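Local coordinates for mRNA-binding protein PUF3 (Saccharomyces cerevisiae, PDB 3K49) that binds the 3' untranslated regions of mRNAs for mitochondrial proteins, brings them near mitochondria and speeds deadenylation and decay of the COX17 message, at residues A[107-112]-A[116-121]. Numbering follows the deposited sequence.
Sequences QLSLQM and RVIQKA. With nucleotides of chain B.
Gln-119 OE1 accepts a hydrogen bond of 2.8 Å from N6 of A8 of chain B. Its NE2 donates another, nearly straight at 166°, to N7 of the same base. The amide thus reads the Hoogsteen edge of the adenine, and its NE2 makes a further weak hydrogen bond to Cys-115 O. Arg-116, three residues earlier on helix 114-124, fills the step between the two nucleotides: the adenine lies over one face of its guanidinium and U9 of chain B over the other, with Arg-116 CZ 3.1 Å from C6 of the uracil. A turn about CB-CG (chi2 -69°) and a slighter twist at chi3 steer the outward-running chain so that its flat end slips between the bases, and NH2 adds a weak bond to O4' of U9 of chain B. With an alanine in place of Arg-116, the uridine would probably lose its stacking surface and that weak bond, and the adenine its cationic layer, though not its bonds to Gln-119.

Toward the fold interior, Ile-118 meets helix 105-110. Its CG1 packs 3.9 Å from Leu-108 CB, the two side chains crossing at about a right angle, and its CG2 rests 4.0 Å from Ser-109 OG, whose hydrogen bond goes to Met-105 O. Phe-101 touches both Leu-108 and Ile-118. In this third Pumilio repeat, one helix therefore divides its chemistry by face: apolar groups join it to its neighbour, whereas an amide selects adenine by hydrogen bonding and a guanidinium supports the base by stacking.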
ATOM      1  N   GLN A 107      17.156  -6.352  16.004  1.00 37.44           N
ATOM      2  CA  GLN A 107      18.311  -5.748  15.371  1.00 40.53           C
ATOM      3  C   GLN A 107      18.283  -5.934  13.856  1.00 45.41           C
ATOM      4  O   GLN A 107      18.447  -4.969  13.105  1.00 39.03           O
ATOM      5  CB  GLN A 107      19.577  -6.337  15.967  1.00 40.76           C
ATOM      6  CG  GLN A 107      20.848  -5.823  15.340  1.00 55.98           C
ATOM      7  CD  GLN A 107      22.064  -6.199  16.159  1.00 63.94           C
ATOM      8  OE1 GLN A 107      22.085  -7.239  16.825  1.00 64.78           O
ATOM      9  NE2 GLN A 107      23.080  -5.349  16.130  1.00 68.05           N
ATOM     10  N   LEU A 108      18.065  -7.170  13.408  1.00 38.79           N
ATOM     11  CA  LEU A 108      17.992  -7.451  11.979  1.00 36.73           C
ATOM     12  C   LEU A 108      16.846  -6.674  11.338  1.00 35.44           C
ATOM     13  O   LEU A 108      16.972  -6.120  10.247  1.00 43.87           O
ATOM     14  CB  LEU A 108      17.817  -8.950  11.733  1.00 38.97           C
ATOM     15  CG  LEU A 108      18.964  -9.783  12.281  1.00 43.22           C
ATOM     16  CD1 LEU A 108      18.640 -11.251  12.162  1.00 41.31           C
ATOM     17  CD2 LEU A 108      20.236  -9.416  11.549  1.00 30.88           C
ATOM     18  N   SER A 109      15.727  -6.607  12.031  1.00 30.95           N
ATOM     19  CA  SER A 109      14.553  -5.985  11.441  1.00 44.51           C
ATOM     20  C   SER A 109      14.763  -4.489  11.238  1.00 40.68           C
ATOM     21  O   SER A 109      14.142  -3.888  10.370  1.00 45.56           O
ATOM     22  CB  SER A 109      13.312  -6.264  12.280  1.00 42.66           C
ATOM     23  OG  SER A 109      12.996  -7.645  12.233  1.00 37.95           O
ATOM     24  N   LEU A 110      15.656  -3.899  12.022  1.00 38.16           N
ATOM     25  CA  LEU A 110      15.938  -2.471  11.892  1.00 47.68           C
ATOM     26  C   LEU A 110      17.050  -2.130  10.862  1.00 37.58           C
ATOM     27  O   LEU A 110      17.187  -0.978  10.417  1.00 32.06           O
ATOM     28  CB  LEU A 110      16.197  -1.847  13.278  1.00 45.62           C
ATOM     29  CG  LEU A 110      15.042  -1.944  14.298  1.00 48.83           C
ATOM     30  CD1 LEU A 110      15.512  -1.791  15.754  1.00 33.27           C
ATOM     31  CD2 LEU A 110      13.941  -0.949  13.968  1.00 36.81           C
ATOM     32  N   GLN A 111      17.810  -3.138  10.450  1.00 33.24           N
ATOM     33  CA  GLN A 111      18.878  -2.920   9.473  1.00 34.45           C
ATOM     34  C   GLN A 111      18.325  -2.832   8.056  1.00 33.91           C
ATOM     35  O   GLN A 111      17.364  -3.527   7.701  1.00 39.19           O
ATOM     36  CB  GLN A 111      19.927  -4.025   9.570  1.00 43.70           C
ATOM     37  CG  GLN A 111      20.728  -4.010  10.865  1.00 50.22           C
ATOM     38  CD  GLN A 111      21.779  -5.205  10.942  1.00 68.30           C
ATOM     39  OE1 GLN A 111      21.392  -6.250  11.311  1.00 78.22           O
ATOM     40  NE2 GLN A 111      23.022  -4.979  10.598  1.00 79.23           N
ATOM     41  N   MET A 112      18.925  -1.966   7.249  1.00 30.77           N
ATOM     42  CA  MET A 112      18.435  -1.688   5.899  1.00 31.39           C
ATOM     43  C   MET A 112      18.425  -2.937   4.998  1.00 38.66           C
ATOM     44  O   MET A 112      17.526  -3.133   4.175  1.00 45.00           O
ATOM     45  CB  MET A 112      19.296  -0.596   5.272  1.00 40.39           C
ATOM     46  CG  MET A 112      18.918  -0.200   3.854  1.00 48.32           C
ATOM     47  SD  MET A 112      20.137   0.938   3.157  1.00 75.17           S
ATOM     48  CE  MET A 112      19.428   1.254   1.542  1.00 69.84           C
ATOM     49  N   ARG A 116      15.336  -7.132   4.702  1.00 35.23           N
ATOM     50  CA  ARG A 116      14.909  -7.783   3.464  1.00 32.10           C
ATOM     51  C   ARG A 116      15.022  -9.304   3.578  1.00 34.19           C
ATOM     52  O   ARG A 116      14.209 -10.037   3.027  1.00 28.15           O
ATOM     53  CB  ARG A 116      15.717  -7.298   2.280  1.00 28.61           C
ATOM     54  CG  ARG A 116      15.773  -5.821   2.144  1.00 35.20           C
ATOM     55  CD  ARG A 116      14.439  -5.244   1.759  1.00 34.28           C
ATOM     56  NE  ARG A 116      14.624  -4.041   0.958  1.00 47.78           N
ATOM     57  CZ  ARG A 116      13.827  -3.675  -0.039  1.00 54.22           C
ATOM     58  NH1 ARG A 116      12.786  -4.429  -0.364  1.00 55.36           N
ATOM     59  NH2 ARG A 116      14.076  -2.560  -0.722  1.00 50.15           N
ATOM     60  N   VAL A 117      16.026  -9.755   4.323  1.00 23.92           N
ATOM     61  CA  VAL A 117      16.222 -11.172   4.563  1.00 28.91           C
ATOM     62  C   VAL A 117      15.140 -11.708   5.480  1.00 32.97           C
ATOM     63  O   VAL A 117      14.611 -12.806   5.254  1.00 28.83           O
ATOM     64  CB  VAL A 117      17.616 -11.443   5.199  1.00 28.35           C
ATOM     65  CG1 VAL A 117      17.722 -12.870   5.692  1.00 25.22           C
ATOM     66  CG2 VAL A 117      18.713 -11.146   4.194  1.00 26.83           C
ATOM     67  N   ILE A 118      14.837 -10.932   6.525  1.00 30.83           N
ATOM     68  CA  ILE A 118      13.798 -11.281   7.473  1.00 26.90           C
ATOM     69  C   ILE A 118      12.452 -11.392   6.740  1.00 35.45           C
ATOM     70  O   ILE A 118      11.662 -12.324   6.944  1.00 30.30           O
ATOM     71  CB  ILE A 118      13.679 -10.221   8.584  1.00 30.96           C
ATOM     72  CG1 ILE A 118      14.881 -10.285   9.541  1.00 35.73           C
ATOM     73  CG2 ILE A 118      12.352 -10.407   9.352  1.00 31.90           C
ATOM     74  CD1 ILE A 118      15.188 -11.709  10.074  1.00 35.47           C
ATOM     75  N   GLN A 119      12.199 -10.427   5.871  1.00 30.17           N
ATOM     76  CA  GLN A 119      10.970 -10.409   5.126  1.00 22.81           C
ATOM     77  C   GLN A 119      10.833 -11.633   4.230  1.00 42.55           C
ATOM     78  O   GLN A 119       9.725 -12.198   4.102  1.00 36.84           O
ATOM     79  CB  GLN A 119      10.877  -9.129   4.321  1.00 24.83           C
ATOM     80  CG  GLN A 119      10.405  -7.915   5.157  1.00 33.09           C
ATOM     81  CD  GLN A 119      10.554  -6.604   4.407  1.00 34.11           C
ATOM     82  OE1 GLN A 119       9.726  -6.259   3.571  1.00 42.39           O
ATOM     83  NE2 GLN A 119      11.617  -5.876   4.698  1.00 27.07           N
ATOM     84  N   LYS A 120      11.951 -12.037   3.609  1.00 32.27           N
ATOM     85  CA  LYS A 120      11.941 -13.185   2.721  1.00 27.20           C
ATOM     86  C   LYS A 120      11.735 -14.454   3.554  1.00 38.45           C
ATOM     87  O   LYS A 120      11.016 -15.370   3.150  1.00 31.32           O
ATOM     88  CB  LYS A 120      13.217 -13.277   1.887  1.00 34.07           C
ATOM     89  CG  LYS A 120      13.156 -14.331   0.733  1.00 38.93           C
ATOM     90  CD  LYS A 120      12.420 -13.793  -0.520  1.00 28.68           C
ATOM     91  CE  LYS A 120      12.433 -14.781  -1.674  1.00 56.43           C
ATOM     92  NZ  LYS A 120      13.811 -15.091  -2.223  1.00 57.15           N
ATOM     93  N   ALA A 121      12.351 -14.487   4.730  1.00 31.64           N
ATOM     94  CA  ALA A 121      12.275 -15.662   5.583  1.00 24.34           C
ATOM     95  C   ALA A 121      10.853 -15.976   6.047  1.00 35.66           C
ATOM     96  O   ALA A 121      10.437 -17.136   6.034  1.00 44.93           O
ATOM     97  CB  ALA A 121      13.219 -15.535   6.767  1.00 30.01           C
TER
ATOM     98  P     A B   8      10.696   5.321   2.475  1.00 46.67           P
ATOM     99  OP1   A B   8      10.602   6.147   3.690  1.00 32.48           O
ATOM    100  OP2   A B   8      10.941   5.954   1.158  1.00 43.47           O
ATOM    101  O5'   A B   8      11.839   4.220   2.693  1.00 43.82           O
ATOM    102  C5'   A B   8      11.988   3.147   1.773  1.00 44.69           C
ATOM    103  C4'   A B   8      13.101   2.224   2.219  1.00 40.84           C
ATOM    104  O4'   A B   8      12.560   1.202   3.078  1.00 43.59           O
ATOM    105  C3'   A B   8      13.771   1.443   1.100  1.00 42.46           C
ATOM    106  O3'   A B   8      14.792   2.246   0.532  1.00 46.78           O
ATOM    107  C2'   A B   8      14.362   0.243   1.842  1.00 50.64           C
ATOM    108  O2'   A B   8      15.616   0.496   2.440  1.00 53.20           O
ATOM    109  C1'   A B   8      13.360   0.044   2.983  1.00 52.13           C
ATOM    110  N9    A B   8      12.500  -1.135   2.847  1.00 40.74           N
ATOM    111  C8    A B   8      12.432  -2.179   3.730  1.00 38.15           C
ATOM    112  N7    A B   8      11.596  -3.128   3.375  1.00 39.73           N
ATOM    113  C5    A B   8      11.080  -2.678   2.174  1.00 41.22           C
ATOM    114  C6    A B   8      10.139  -3.229   1.289  1.00 42.47           C
ATOM    115  N6    A B   8       9.543  -4.400   1.497  1.00 34.10           N
ATOM    116  N1    A B   8       9.832  -2.523   0.177  1.00 47.00           N
ATOM    117  C2    A B   8      10.434  -1.343  -0.021  1.00 32.80           C
ATOM    118  N3    A B   8      11.337  -0.720   0.741  1.00 52.08           N
ATOM    119  C4    A B   8      11.619  -1.446   1.836  1.00 43.13           C
ATOM    120  P     U B   9      15.159   2.127  -1.021  1.00 52.87           P
ATOM    121  OP1   U B   9      16.345   2.983  -1.282  1.00 58.65           O
ATOM    122  OP2   U B   9      13.923   2.322  -1.807  1.00 52.88           O
ATOM    123  O5'   U B   9      15.603   0.606  -1.200  1.00 58.45           O
ATOM    124  C5'   U B   9      16.154   0.155  -2.429  1.00 54.36           C
ATOM    125  C4'   U B   9      17.373  -0.681  -2.137  1.00 60.07           C
ATOM    126  O4'   U B   9      16.968  -1.871  -1.445  1.00 58.48           O
ATOM    127  C3'   U B   9      18.133  -1.228  -3.326  1.00 55.48           C
ATOM    128  O3'   U B   9      19.026  -0.219  -3.766  1.00 59.18           O
ATOM    129  C2'   U B   9      18.899  -2.404  -2.716  1.00 48.41           C
ATOM    130  O2'   U B   9      20.187  -2.013  -2.273  1.00 54.14           O
ATOM    131  C1'   U B   9      18.024  -2.802  -1.515  1.00 47.58           C
ATOM    132  N1    U B   9      17.436  -4.160  -1.568  1.00 42.07           N
ATOM    133  C2    U B   9      18.193  -5.213  -1.118  1.00 39.26           C
ATOM    134  O2    U B   9      19.318  -5.073  -0.669  1.00 35.69           O
ATOM    135  N3    U B   9      17.578  -6.444  -1.197  1.00 41.39           N
ATOM    136  C4    U B   9      16.304  -6.704  -1.662  1.00 43.13           C
ATOM    137  O4    U B   9      15.899  -7.860  -1.733  1.00 49.59           O
ATOM    138  C5    U B   9      15.577  -5.547  -2.093  1.00 33.89           C
ATOM    139  C6    U B   9      16.153  -4.351  -2.037  1.00 43.33           C
TER